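Local coordinates for LPXTG-motif cell wall anchor domain protein (Mobiluncus mulieris, PDB 5U5O) that probably serves as a cell-wall-anchored adhesin, this piece holding two Ig-like domains carrying intramolecular disulfide, isopeptide and ester cross-links, at residues A[195-200]-A[206-211]; A[31-36]-A[44-49]; A[17-22]-A[107-112]; A[253-258]-A[280-285]; A[83-86]-A[91-94]. One frame throughout, in Å; residues are numbered along the deposited sequence.

Interaction 1 (A[195-200]-A[206-211])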
# COMPACT_ATOMS: atom_id res chain seq x y z
N LYS A 195 -10.86 19.04 25.57
CA LYS A 195 -11.07 17.68 25.07
C LYS A 195 -11.34 17.67 23.59
O LYS A 195 -12.20 18.42 23.11
CB LYS A 195 -12.24 17.03 25.79
CG LYS A 195 -12.50 15.61 25.34
CD LYS A 195 -13.75 15.06 25.99
CE LYS A 195 -14.19 13.75 25.37
NZ LYS A 195 -15.33 13.16 26.13
N PHE A 196 -10.64 16.79 22.88
CA PHE A 196 -10.76 16.65 21.45
C PHE A 196 -10.98 15.20 21.05
O PHE A 196 -10.52 14.26 21.73
CB PHE A 196 -9.51 17.14 20.73
CG PHE A 196 -9.39 18.63 20.74
CD1 PHE A 196 -9.97 19.40 19.74
CD2 PHE A 196 -8.71 19.27 21.77
CE1 PHE A 196 -9.86 20.79 19.76
CE2 PHE A 196 -8.62 20.66 21.80
CZ PHE A 196 -9.18 21.40 20.78
N THR A 197 -11.67 15.04 19.93
CA THR A 197 -11.81 13.76 19.25
C THR A 197 -11.44 13.95 17.80
O THR A 197 -11.98 14.84 17.13
CB THR A 197 -13.24 13.22 19.38
OG1 THR A 197 -13.59 13.19 20.76
CG2 THR A 197 -13.37 11.83 18.81
N VAL A 198 -10.45 13.20 17.33
CA VAL A 198 -9.99 13.27 15.95
C VAL A 198 -10.38 11.94 15.29
O VAL A 198 -10.10 10.82 15.84
CB VAL A 198 -8.47 13.44 15.90
CG1 VAL A 198 -7.93 13.31 14.48
CG2 VAL A 198 -8.11 14.81 16.48
N LYS A 199 -11.05 12.00 14.15
CA LYS A 199 -11.51 10.80 13.45
C LYS A 199 -11.04 10.89 12.03
O LYS A 199 -11.12 11.97 11.41
CB LYS A 199 -13.02 10.76 13.47
CG LYS A 199 -13.61 10.65 14.85
CD LYS A 199 -15.12 10.51 14.77
CE LYS A 199 -15.73 10.29 16.13
NZ LYS A 199 -17.21 10.17 16.09
N CYS A 200 -10.56 9.77 11.48
CA CYS A 200 -10.15 9.75 10.11
C CYS A 200 -10.94 8.65 9.42
O CYS A 200 -10.94 7.48 9.86
CB CYS A 200 -8.68 9.52 10.00
SG CYS A 200 -7.61 10.75 10.83
N VAL A 206 -10.55 6.58 15.66
CA VAL A 206 -11.10 7.53 16.63
C VAL A 206 -10.06 7.70 17.71
O VAL A 206 -9.73 6.72 18.42
CB VAL A 206 -12.43 7.04 17.24
CG1 VAL A 206 -13.00 8.09 18.19
CG2 VAL A 206 -13.44 6.74 16.14
N ASP A 207 -9.56 8.93 17.88
CA ASP A 207 -8.59 9.23 18.91
C ASP A 207 -9.15 10.33 19.79
O ASP A 207 -9.41 11.44 19.31
CB ASP A 207 -7.27 9.68 18.26
CG ASP A 207 -6.54 8.52 17.59
OD1 ASP A 207 -5.98 7.68 18.30
OD2 ASP A 207 -6.54 8.45 16.35
N GLU A 208 -9.28 10.06 21.08
CA GLU A 208 -9.83 10.98 22.08
C GLU A 208 -8.69 11.36 22.99
O GLU A 208 -7.97 10.45 23.47
CB GLU A 208 -10.78 10.20 22.99
CG GLU A 208 -12.20 10.02 22.55
CD GLU A 208 -13.02 9.56 23.74
OE1 GLU A 208 -12.72 8.47 24.29
OE2 GLU A 208 -13.90 10.31 24.17
N PHE A 209 -8.55 12.66 23.30
CA PHE A 209 -7.45 13.09 24.14
C PHE A 209 -7.74 14.52 24.59
O PHE A 209 -8.66 15.17 24.08
CB PHE A 209 -6.12 13.05 23.38
CG PHE A 209 -6.16 13.82 22.09
CD1 PHE A 209 -6.58 13.22 20.91
CD2 PHE A 209 -5.82 15.18 22.06
CE1 PHE A 209 -6.66 13.95 19.72
CE2 PHE A 209 -5.90 15.90 20.87
CZ PHE A 209 -6.32 15.30 19.70
N THR A 210 -6.95 14.96 25.56
CA THR A 210 -7.02 16.33 26.05
C THR A 210 -5.74 17.07 25.79
O THR A 210 -4.65 16.52 25.80
CB THR A 210 -7.29 16.37 27.56
OG1 THR A 210 -6.13 15.89 28.25
CG2 THR A 210 -8.49 15.51 27.92
N LEU A 211 -5.89 18.39 25.59
CA LEU A 211 -4.77 19.31 25.49
C LEU A 211 -4.97 20.45 26.46
O LEU A 211 -6.04 21.06 26.52
CB LEU A 211 -4.69 19.92 24.08
CG LEU A 211 -4.46 18.93 22.94
CD1 LEU A 211 -4.54 19.68 21.62
CD2 LEU A 211 -3.11 18.25 23.06
O HOH W 1 -15.09 11.62 22.13
O HOH W 2 -8.11 9.42 14.39
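Phe196 with Phe209 and Val198 with Asp207 form the hydrogen-bonded pairs of an antiparallel hairpin, its strands 4.7 Å apart at closest approach and their directions 163° apart. Each pair is doubly bonded; Phe196 N meets Phe209 O at 2.8 Å almost head-on. On the inner face, the Phe209 ring lies over its strand partner: CG sits between the backbone N and the carbonyl carbon (chi1 54°), which turns the ring back across the hairpin. Phe196 CB then rests over the ring face, 4.2 Å from the Phe209 centroid, a CH-pi contact. Val198 CG2 approaches the same ring at its edge, 3.7 Å from Phe209 CE1. Leu173 and Leu171 of strand 150-178 pack on Phe196, Phe209 and Val198. At the edge of this face a water donates to Val198 O and Asp207 OD2. The face of Lys195, Thr197 and Glu208 is mixed: Val206 CG1 packs 3.8 Å from Thr197 CG2, while Lys195 NZ stays 3.7 Å from Glu208 OE2, a long salt bridge. A water joins that carboxylate to Thr197 OG1. Neighbouring Cys200 is disulfide-bonded to Cys228, tying strand 193-200 covalently to strand 226-232. Four backbone bonds thus pin the strands; ring packing covers one side, and a long ion pair, a bridging water and aliphatic stems line the solvent side.

Interaction 2 (A[31-36]-A[44-49])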
# COMPACT_ATOMS: atom_id res chain seq x y z
N ASP A 31 10.27 -10.78 -12.93
CA ASP A 31 9.88 -12.17 -12.66
C ASP A 31 11.05 -13.05 -13.12
O ASP A 31 11.19 -13.31 -14.30
CB ASP A 31 8.60 -12.41 -13.41
CG ASP A 31 8.15 -13.87 -13.40
OD1 ASP A 31 8.66 -14.73 -12.60
OD2 ASP A 31 7.21 -14.07 -14.20
N THR A 32 11.93 -13.37 -12.18
CA THR A 32 13.07 -14.23 -12.48
C THR A 32 12.58 -15.68 -12.43
O THR A 32 12.14 -16.15 -11.39
CB THR A 32 14.23 -14.00 -11.51
OG1 THR A 32 14.66 -12.64 -11.63
CG2 THR A 32 15.42 -14.86 -11.82
N VAL A 33 12.64 -16.32 -13.58
CA VAL A 33 12.09 -17.68 -13.77
C VAL A 33 13.18 -18.73 -13.68
O VAL A 33 14.23 -18.62 -14.28
CB VAL A 33 11.38 -17.75 -15.12
CG1 VAL A 33 10.75 -19.13 -15.30
CG2 VAL A 33 10.32 -16.62 -15.25
N ARG A 34 12.92 -19.73 -12.83
CA ARG A 34 13.85 -20.83 -12.56
C ARG A 34 13.25 -22.12 -13.12
O ARG A 34 12.16 -22.52 -12.71
CB ARG A 34 14.07 -20.93 -11.05
CG ARG A 34 14.43 -19.62 -10.35
CD ARG A 34 15.92 -19.37 -10.38
NE ARG A 34 16.66 -20.24 -9.44
CZ ARG A 34 17.97 -20.18 -9.23
NH1 ARG A 34 18.71 -19.27 -9.86
NH2 ARG A 34 18.58 -21.01 -8.37
N LEU A 35 13.94 -22.68 -14.11
CA LEU A 35 13.48 -23.90 -14.76
C LEU A 35 14.28 -25.08 -14.24
O LEU A 35 15.50 -25.07 -14.25
CB LEU A 35 13.66 -23.81 -16.26
CG LEU A 35 12.99 -22.61 -16.93
CD1 LEU A 35 13.27 -22.60 -18.43
CD2 LEU A 35 11.49 -22.56 -16.69
N TYR A 36 13.56 -26.12 -13.76
CA TYR A 36 14.16 -27.26 -13.03
C TYR A 36 14.13 -28.53 -13.88
O TYR A 36 13.06 -28.88 -14.36
CB TYR A 36 13.41 -27.51 -11.73
CG TYR A 36 13.26 -26.29 -10.87
CD1 TYR A 36 14.37 -25.55 -10.50
CD2 TYR A 36 12.02 -25.90 -10.42
CE1 TYR A 36 14.25 -24.43 -9.71
CE2 TYR A 36 11.88 -24.75 -9.64
CZ TYR A 36 13.01 -24.05 -9.28
OH TYR A 36 12.88 -22.90 -8.50
N TYR A 44 10.78 -24.31 -24.79
CA TYR A 44 9.61 -24.27 -23.93
C TYR A 44 8.93 -22.92 -24.07
O TYR A 44 9.56 -21.93 -24.52
CB TYR A 44 10.04 -24.41 -22.47
CG TYR A 44 10.71 -25.72 -22.17
CD1 TYR A 44 12.05 -25.93 -22.45
CD2 TYR A 44 10.02 -26.76 -21.54
CE1 TYR A 44 12.68 -27.15 -22.19
CE2 TYR A 44 10.65 -27.96 -21.25
CZ TYR A 44 11.97 -28.15 -21.57
OH TYR A 44 12.64 -29.35 -21.34
N ALA A 45 7.65 -22.86 -23.72
CA ALA A 45 6.97 -21.58 -23.52
C ALA A 45 6.77 -21.39 -22.04
O ALA A 45 6.44 -22.32 -21.29
CB ALA A 45 5.63 -21.53 -24.24
N ILE A 46 6.97 -20.15 -21.60
CA ILE A 46 6.71 -19.73 -20.23
C ILE A 46 5.70 -18.61 -20.19
O ILE A 46 5.70 -17.73 -21.09
CB ILE A 46 8.00 -19.38 -19.45
CG1 ILE A 46 8.86 -18.36 -20.19
CG2 ILE A 46 8.75 -20.68 -19.13
CD1 ILE A 46 10.00 -17.84 -19.33
N ALA A 47 4.86 -18.58 -19.17
CA ALA A 47 3.91 -17.47 -18.97
C ALA A 47 3.90 -17.11 -17.52
O ALA A 47 3.96 -17.98 -16.63
CB ALA A 47 2.52 -17.89 -19.39
N GLY A 48 3.79 -15.81 -17.28
CA GLY A 48 3.65 -15.27 -15.94
C GLY A 48 2.44 -14.35 -15.85
O GLY A 48 2.07 -13.69 -16.84
N GLN A 49 1.85 -14.29 -14.66
CA GLN A 49 0.77 -13.36 -14.35
C GLN A 49 0.97 -12.79 -12.97
O GLN A 49 1.44 -13.48 -12.07
CB GLN A 49 -0.62 -14.02 -14.41
CG GLN A 49 -0.90 -14.82 -15.66
CD GLN A 49 -0.31 -16.22 -15.62
OE1 GLN A 49 -0.33 -16.90 -14.58
NE2 GLN A 49 0.22 -16.67 -16.75
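Ile46 reaches across to Val33 and Leu35, using a different branch for each. Its CG1 takes the crowded position between the backbone N and the carbonyl carbon (chi1 53°), and the chain runs on extended to CD1, which comes 4.3 Å from Val33 CG2. The short branch, CG2, lies beside the backbone N and meets Leu35 CD2 at 4.1 Å. The leucine carries CG anti to its carbonyl carbon (chi1 -56°), and its side chain and that of Ile46 cross obliquely. Neither contact is a tight fit. The strand axes approach only to 9.5 Å and no backbone pairing joins them; side chains make the contact, one of them against a backbone CA. That one is Asp31, whose OD2 stands 4.1 Å from Gly48 CA, where no side chain intervenes. Arg34 and Tyr36 serve the far side of their sheet. There the carbonyl of Arg34 stands over the centre of the Tyr36 ring, its O 3.8 Å above the plane, and the guanidinium of Arg34 forms a salt bridge with Glu96. Around the apolar core, Ile46 also packs on Thr97, Leu126 and Val70, so strands of both sheets close about it, while Val33 touches Glu124. The backbone of segment 31-36 is hydrogen-bonded within its own sheet, to Thr97 and Tyr95 on strand 94-104 among others. Two sheets packed face to face with interleaved aliphatic side chains make the core of an Ig-like beta sandwich, here the T-Q ester bond domain.

Interaction 3 (A[17-22]-A[107-112])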
# COMPACT_ATOMS: atom_id res chain seq x y z
N PHE A 17 7.48 -1.89 -2.91
CA PHE A 17 7.59 -0.60 -3.57
C PHE A 17 6.52 0.33 -3.03
O PHE A 17 5.55 -0.11 -2.40
CB PHE A 17 7.48 -0.73 -5.09
CG PHE A 17 6.15 -1.24 -5.58
CD1 PHE A 17 5.90 -2.58 -5.73
CD2 PHE A 17 5.14 -0.36 -5.91
CE1 PHE A 17 4.67 -3.02 -6.20
CE2 PHE A 17 3.92 -0.78 -6.37
CZ PHE A 17 3.68 -2.12 -6.53
N ASP A 18 6.74 1.61 -3.29
CA ASP A 18 5.87 2.68 -2.80
C ASP A 18 4.74 2.92 -3.81
O ASP A 18 4.92 3.64 -4.81
CB ASP A 18 6.69 3.96 -2.58
CG ASP A 18 5.83 5.16 -2.17
OD1 ASP A 18 4.59 5.03 -2.04
OD2 ASP A 18 6.41 6.25 -1.98
N VAL A 19 3.56 2.41 -3.49
CA VAL A 19 2.40 2.44 -4.39
C VAL A 19 1.69 3.79 -4.40
O VAL A 19 0.86 4.05 -5.27
CB VAL A 19 1.40 1.29 -4.06
CG1 VAL A 19 0.57 1.58 -2.81
CG2 VAL A 19 0.50 0.99 -5.25
N THR A 20 2.01 4.65 -3.43
CA THR A 20 1.48 6.01 -3.41
C THR A 20 2.48 7.04 -3.97
O THR A 20 2.31 8.23 -3.74
CB THR A 20 1.05 6.42 -2.00
OG1 THR A 20 2.12 6.24 -1.07
CG2 THR A 20 -0.18 5.65 -1.56
N ASP A 21 3.49 6.59 -4.71
CA ASP A 21 4.43 7.48 -5.38
C ASP A 21 3.74 8.11 -6.58
O ASP A 21 3.55 7.48 -7.62
CB ASP A 21 5.68 6.71 -5.82
CG ASP A 21 6.79 7.61 -6.36
OD1 ASP A 21 6.57 8.80 -6.59
OD2 ASP A 21 7.92 7.10 -6.55
N GLY A 22 3.41 9.39 -6.45
CA GLY A 22 2.78 10.15 -7.53
C GLY A 22 3.61 10.33 -8.78
O GLY A 22 3.06 10.58 -9.86
N ASP A 107 -4.30 0.81 -11.54
CA ASP A 107 -4.91 -0.52 -11.39
C ASP A 107 -4.71 -1.12 -10.00
O ASP A 107 -5.41 -2.06 -9.62
CB ASP A 107 -4.39 -1.49 -12.45
CG ASP A 107 -4.87 -1.15 -13.85
OD1 ASP A 107 -5.72 -0.25 -14.00
OD2 ASP A 107 -4.41 -1.81 -14.80
N LEU A 108 -3.75 -0.59 -9.24
CA LEU A 108 -3.57 -0.94 -7.83
C LEU A 108 -4.37 -0.04 -6.90
O LEU A 108 -5.05 -0.51 -5.99
CB LEU A 108 -2.08 -0.89 -7.47
CG LEU A 108 -1.19 -1.90 -8.22
CD1 LEU A 108 0.28 -1.61 -7.96
CD2 LEU A 108 -1.54 -3.33 -7.82
N THR A 109 -4.28 1.27 -7.11
CA THR A 109 -4.94 2.22 -6.22
C THR A 109 -6.43 2.41 -6.51
O THR A 109 -7.17 2.89 -5.65
CB THR A 109 -4.30 3.62 -6.33
OG1 THR A 109 -4.50 4.14 -7.65
CG2 THR A 109 -2.80 3.57 -6.01
N LYS A 110 -6.85 2.11 -7.75
CA LYS A 110 -8.20 2.43 -8.24
C LYS A 110 -8.50 3.93 -8.16
O LYS A 110 -9.67 4.33 -8.11
CB LYS A 110 -9.28 1.62 -7.50
CG LYS A 110 -8.96 0.15 -7.29
CD LYS A 110 -8.76 -0.58 -8.61
CE LYS A 110 -8.46 -2.05 -8.39
NZ LYS A 110 -8.39 -2.79 -9.68
N ASN A 111 -7.45 4.77 -8.17
CA ASN A 111 -7.57 6.21 -7.91
C ASN A 111 -8.33 6.58 -6.61
O ASN A 111 -9.00 7.62 -6.55
CB ASN A 111 -8.17 6.93 -9.12
CG ASN A 111 -7.35 6.71 -10.38
OD1 ASN A 111 -7.85 6.22 -11.40
ND2 ASN A 111 -6.07 7.06 -10.32
N GLN A 112 -8.17 5.73 -5.59
CA GLN A 112 -8.81 5.91 -4.30
C GLN A 112 -7.74 5.85 -3.22
O GLN A 112 -6.60 5.42 -3.47
CB GLN A 112 -9.85 4.80 -4.07
CG GLN A 112 -11.10 4.93 -4.94
CD GLN A 112 -11.99 3.69 -4.91
OE1 GLN A 112 -11.57 2.60 -4.53
NE2 GLN A 112 -13.24 3.87 -5.33
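Leu108 points one methyl, CD1, at both Phe17 and Val19. Leucine and phenylalanine approach from opposite directions, and CD1 arrives at the ring's edge, in its plane, 3.7 Å from Phe17 CZ. Val19 comes in at an angle to Leu108: with CG1 between the backbone N and the carbonyl carbon (chi1 76°), CG2 is left anti to the N and lies 3.8 Å from Leu108 CD1. That leucine methyl therefore touches both an aromatic edge and an aliphatic branch, on adjoining sides. One residue further, Thr109 offers its methyl to the peptide: CG2 is 3.8 Å from Val19 O, a carbonyl that accepts a hydrogen bond from Arg105 NH2. The hydroxyl of Thr109 turns to its own chain instead, taking the backbone N of Asn111 onto OG1 at 3.1 Å. On the other segment Asp18 holds the turn. Its OD1 receives Thr20 N at 3.0 Å, from the anti side and well out of the carboxylate plane, and Thr20 OG1 at 2.9 Å on the syn lone pair, so two donors grip one oxygen. Ala164 of strand 150-178 packs on both Phe17 and Val19. The contact thus joins two chain reversals at the end of the T-Q domain that faces the DUF5979 domain, where Thr20 touches Leu224: an Asx turn combined with a type I turn from Asp18 to Asp21, and an ST turn at Thr109 where helix 105-109 gives way to Lys110 with positive phi.

Interaction 4 (A[253-258]-A[280-285])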
# COMPACT_ATOMS: atom_id res chain seq x y z
N ASN A 253 1.17 25.86 6.03
CA ASN A 253 1.51 25.35 4.69
C ASN A 253 0.36 25.47 3.68
O ASN A 253 0.31 24.74 2.70
CB ASN A 253 2.08 23.91 4.76
CG ASN A 253 3.47 23.87 5.38
OD1 ASN A 253 4.24 24.82 5.26
ND2 ASN A 253 3.79 22.77 6.04
N GLY A 254 -0.56 26.40 3.94
CA GLY A 254 -1.66 26.67 3.02
C GLY A 254 -2.79 25.65 2.99
O GLY A 254 -3.62 25.66 2.10
N VAL A 255 -2.81 24.75 3.97
CA VAL A 255 -3.84 23.72 4.02
C VAL A 255 -5.15 24.37 4.49
O VAL A 255 -5.17 25.05 5.51
CB VAL A 255 -3.44 22.58 4.98
CG1 VAL A 255 -4.58 21.59 5.19
CG2 VAL A 255 -2.19 21.88 4.45
N THR A 256 -6.23 24.15 3.76
CA THR A 256 -7.53 24.67 4.17
C THR A 256 -8.13 23.81 5.27
O THR A 256 -7.98 22.57 5.30
CB THR A 256 -8.57 24.74 3.02
OG1 THR A 256 -8.83 23.42 2.53
CG2 THR A 256 -8.11 25.64 1.87
N VAL A 257 -8.81 24.47 6.19
CA VAL A 257 -9.56 23.79 7.26
C VAL A 257 -10.95 24.38 7.23
O VAL A 257 -11.10 25.60 7.28
CB VAL A 257 -8.93 24.00 8.63
CG1 VAL A 257 -9.71 23.27 9.72
CG2 VAL A 257 -7.49 23.58 8.61
N ASP A 258 -11.95 23.53 7.14
CA ASP A 258 -13.33 23.96 7.11
C ASP A 258 -13.97 23.74 8.44
O ASP A 258 -13.76 22.71 9.05
CB ASP A 258 -14.13 23.22 6.03
CG ASP A 258 -15.42 23.92 5.69
OD1 ASP A 258 -15.41 25.16 5.52
OD2 ASP A 258 -16.46 23.27 5.57
N ALA A 280 0.99 16.34 3.25
CA ALA A 280 0.71 15.07 3.96
C ALA A 280 0.81 15.14 5.50
O ALA A 280 0.03 14.46 6.18
CB ALA A 280 1.60 13.95 3.44
N ASN A 281 1.76 15.91 6.04
CA ASN A 281 1.89 16.12 7.50
C ASN A 281 1.30 17.46 7.87
O ASN A 281 1.94 18.51 7.72
CB ASN A 281 3.33 15.98 7.96
CG ASN A 281 3.88 14.59 7.65
OD1 ASN A 281 3.35 13.58 8.12
ND2 ASN A 281 4.92 14.52 6.84
N VAL A 282 0.03 17.43 8.21
CA VAL A 282 -0.77 18.62 8.40
C VAL A 282 -0.66 19.06 9.85
O VAL A 282 -0.61 18.19 10.76
CB VAL A 282 -2.24 18.30 8.02
CG1 VAL A 282 -3.19 19.43 8.39
CG2 VAL A 282 -2.35 17.93 6.55
N GLU A 283 -0.63 20.39 10.08
CA GLU A 283 -0.58 20.92 11.43
C GLU A 283 -1.71 21.94 11.61
O GLU A 283 -1.72 22.98 10.92
CB GLU A 283 0.77 21.56 11.71
CG GLU A 283 1.97 20.67 11.43
CD GLU A 283 3.26 21.44 11.41
OE1 GLU A 283 3.72 21.87 12.49
OE2 GLU A 283 3.81 21.64 10.31
N VAL A 284 -2.63 21.66 12.52
CA VAL A 284 -3.78 22.53 12.78
C VAL A 284 -3.65 23.13 14.16
O VAL A 284 -3.16 22.48 15.10
CB VAL A 284 -5.09 21.70 12.67
CG1 VAL A 284 -6.31 22.48 13.16
CG2 VAL A 284 -5.32 21.24 11.24
N THR A 285 -4.05 24.39 14.31
CA THR A 285 -4.19 25.01 15.61
C THR A 285 -5.65 25.31 15.86
O THR A 285 -6.32 25.87 14.97
CB THR A 285 -3.33 26.29 15.68
OG1 THR A 285 -1.96 25.92 15.54
CG2 THR A 285 -3.51 27.03 17.02
O HOH W 3 2.27 21.27 7.56
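Two valine pairs make the first shell: Val255 CG1 lies 4.1 Å from Val282 CG1, and Val257 CG2 lies 4.1 Å from Val284 CG2. In each pair the side chains meet at a slant, methyl to methyl, at a loose van der Waals distance. All four valines hold CG1 anti to the backbone N (chi1 within 10° of 180°), yet the two pairs touch through different branches, CG1 in one and CG2 in the other. Beside them a water bridges the polar side chains. It accepts from Asn253 ND2, 2.6 Å from its oxygen, and donates to Asn281 O, 2.8 Å away. A longer bond to Glu283 OE2 is less certain, because the glutamate was modelled in two conformers. Asn253 and Gly254 both have positive phi, the bend that leads the chain into Val255 and Val257. The second shell packs on the valines: Val267 of strand 264-269 touches both Val255 and Val282, while Phe249 of strand 244-251 touches both Val257 and Val284. Segment 280-285 is itself held in its sheet by backbone bonds from Val282 to Ser170 and Lys172. The loop thus runs over strand 281-291 in roughly the same sense, passing from strand 244-251, of that strand's own sheet, to strand 258-261 of the other sheet of the DUF5979 domain. Apolar packing makes the direct contact, and a water adds an indirect polar link: dispersion on the inner side, a solvent-mediated tie to a backbone carbonyl on the outer.

Interaction 5 (A[83-86]-A[91-94])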
# COMPACT_ATOMS: atom_id res chain seq x y z
N VAL A 83 16.44 -24.36 -0.89
CA VAL A 83 15.01 -24.66 -1.03
C VAL A 83 14.73 -25.52 -2.28
O VAL A 83 14.01 -26.51 -2.22
CB VAL A 83 14.17 -23.36 -1.01
CG1 VAL A 83 12.76 -23.57 -1.56
CG2 VAL A 83 14.11 -22.80 0.41
N GLU A 84 15.32 -25.15 -3.40
CA GLU A 84 15.20 -25.92 -4.62
C GLU A 84 15.74 -27.34 -4.45
O GLU A 84 15.10 -28.32 -4.90
CB GLU A 84 15.91 -25.21 -5.77
CG GLU A 84 15.14 -23.97 -6.22
CD GLU A 84 15.93 -22.99 -7.08
OE1 GLU A 84 17.16 -23.12 -7.14
OE2 GLU A 84 15.29 -22.09 -7.71
N LYS A 85 16.92 -27.47 -3.85
CA LYS A 85 17.49 -28.81 -3.63
C LYS A 85 16.65 -29.66 -2.69
O LYS A 85 16.48 -30.89 -2.91
CB LYS A 85 18.94 -28.73 -3.14
CG LYS A 85 19.87 -28.19 -4.21
CD LYS A 85 21.32 -28.09 -3.78
CE LYS A 85 21.54 -27.04 -2.72
NZ LYS A 85 23.00 -26.80 -2.58
N THR A 86 16.09 -29.04 -1.66
CA THR A 86 15.20 -29.76 -0.74
C THR A 86 13.99 -30.37 -1.45
O THR A 86 13.62 -31.52 -1.18
CB THR A 86 14.75 -28.82 0.40
OG1 THR A 86 15.90 -28.45 1.17
CG2 THR A 86 13.73 -29.46 1.29
N ASP A 91 20.83 -32.77 -6.82
CA ASP A 91 21.32 -32.72 -8.19
C ASP A 91 20.42 -32.00 -9.18
O ASP A 91 20.65 -32.08 -10.38
CB ASP A 91 21.63 -34.14 -8.71
CG ASP A 91 20.38 -34.99 -8.92
OD1 ASP A 91 19.27 -34.57 -8.54
OD2 ASP A 91 20.51 -36.13 -9.43
N VAL A 92 19.39 -31.28 -8.69
CA VAL A 92 18.54 -30.52 -9.60
C VAL A 92 19.34 -29.56 -10.48
O VAL A 92 20.26 -28.90 -10.00
CB VAL A 92 17.41 -29.77 -8.84
CG1 VAL A 92 17.94 -28.69 -7.92
CG2 VAL A 92 16.38 -29.20 -9.80
N LYS A 93 19.02 -29.55 -11.76
CA LYS A 93 19.64 -28.66 -12.72
C LYS A 93 18.70 -27.48 -12.90
O LYS A 93 17.55 -27.62 -13.28
CB LYS A 93 19.92 -29.36 -14.05
CG LYS A 93 20.99 -30.44 -13.89
CD LYS A 93 21.24 -31.20 -15.18
CE LYS A 93 22.12 -32.43 -14.96
NZ LYS A 93 23.52 -32.07 -14.64
N VAL A 94 19.22 -26.27 -12.64
CA VAL A 94 18.44 -25.01 -12.65
C VAL A 94 18.92 -24.10 -13.77
O VAL A 94 20.11 -23.90 -13.89
CB VAL A 94 18.50 -24.28 -11.31
CG1 VAL A 94 17.56 -23.08 -11.31
CG2 VAL A 94 18.19 -25.21 -10.15
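Glu84 and Lys85 of helix 82-88 pack on Val92 and Val94 in a helix-against-loop contact, within the helical connection between strands 77-78 and 94-104 on the outside of an Ig-like beta sandwich. The contact is van der Waals in kind. Val92 lies against the helix backbone and an aliphatic stem, with CG1 4.2 Å from Glu84 O and an equal 4.2 Å from Lys85 CG; a chi1 of 66°, which sets CG1 between the backbone N and the carbonyl carbon, turns this branch toward the helix. Lys85 brings only its stem to the loop; its chain then leads away to a salt bridge with Glu82. Val92 packs also on Tyr36 and Ala80. Glu84 runs extended past CG, with CG anti to the carbonyl carbon (chi1 -72°), and crosses Val94 at about a right angle, so that the carboxylate reaches the valine methyls. Buried, this carboxylate finds partners on both oxygens. Glu84 OE2 is hydrogen-bonded to Tyr36 OH. Glu84 OE1 receives the backbone N of Thr81 and makes a salt bridge with Arg34 NH2; these donors probably favour the charged form of the group. Val94 also touches Arg34 and Tyr36, so the side chains that hold the glutamate share its apolar neighbour, and the valine flanks the ionic site without taking part in it. Its nearer branch is CG2, which comes 3.8 Å from Glu84 OE1, with CG1 at 4.2 Å from the same oxygen.

Overall arrangement
From the N terminus, interaction 3 opens first, at 17-22, and closes the longest loop when the chain returns at 107-112. Nested inside it, one after the other, are interaction 2, joining the two sheets of the T-Q domain, and interaction 5, a short closure between a helix and the next strand. These two touch through Arg34 and Tyr36 on one side and Glu84 and Val94 on the other. The chain then runs along strand 150-178, which belongs to both domains. In the DUF5979 domain interaction 1 closes a hairpin and interaction 4, in series after it, a wider loop, their centres about 16 Å apart. None of the loops cross.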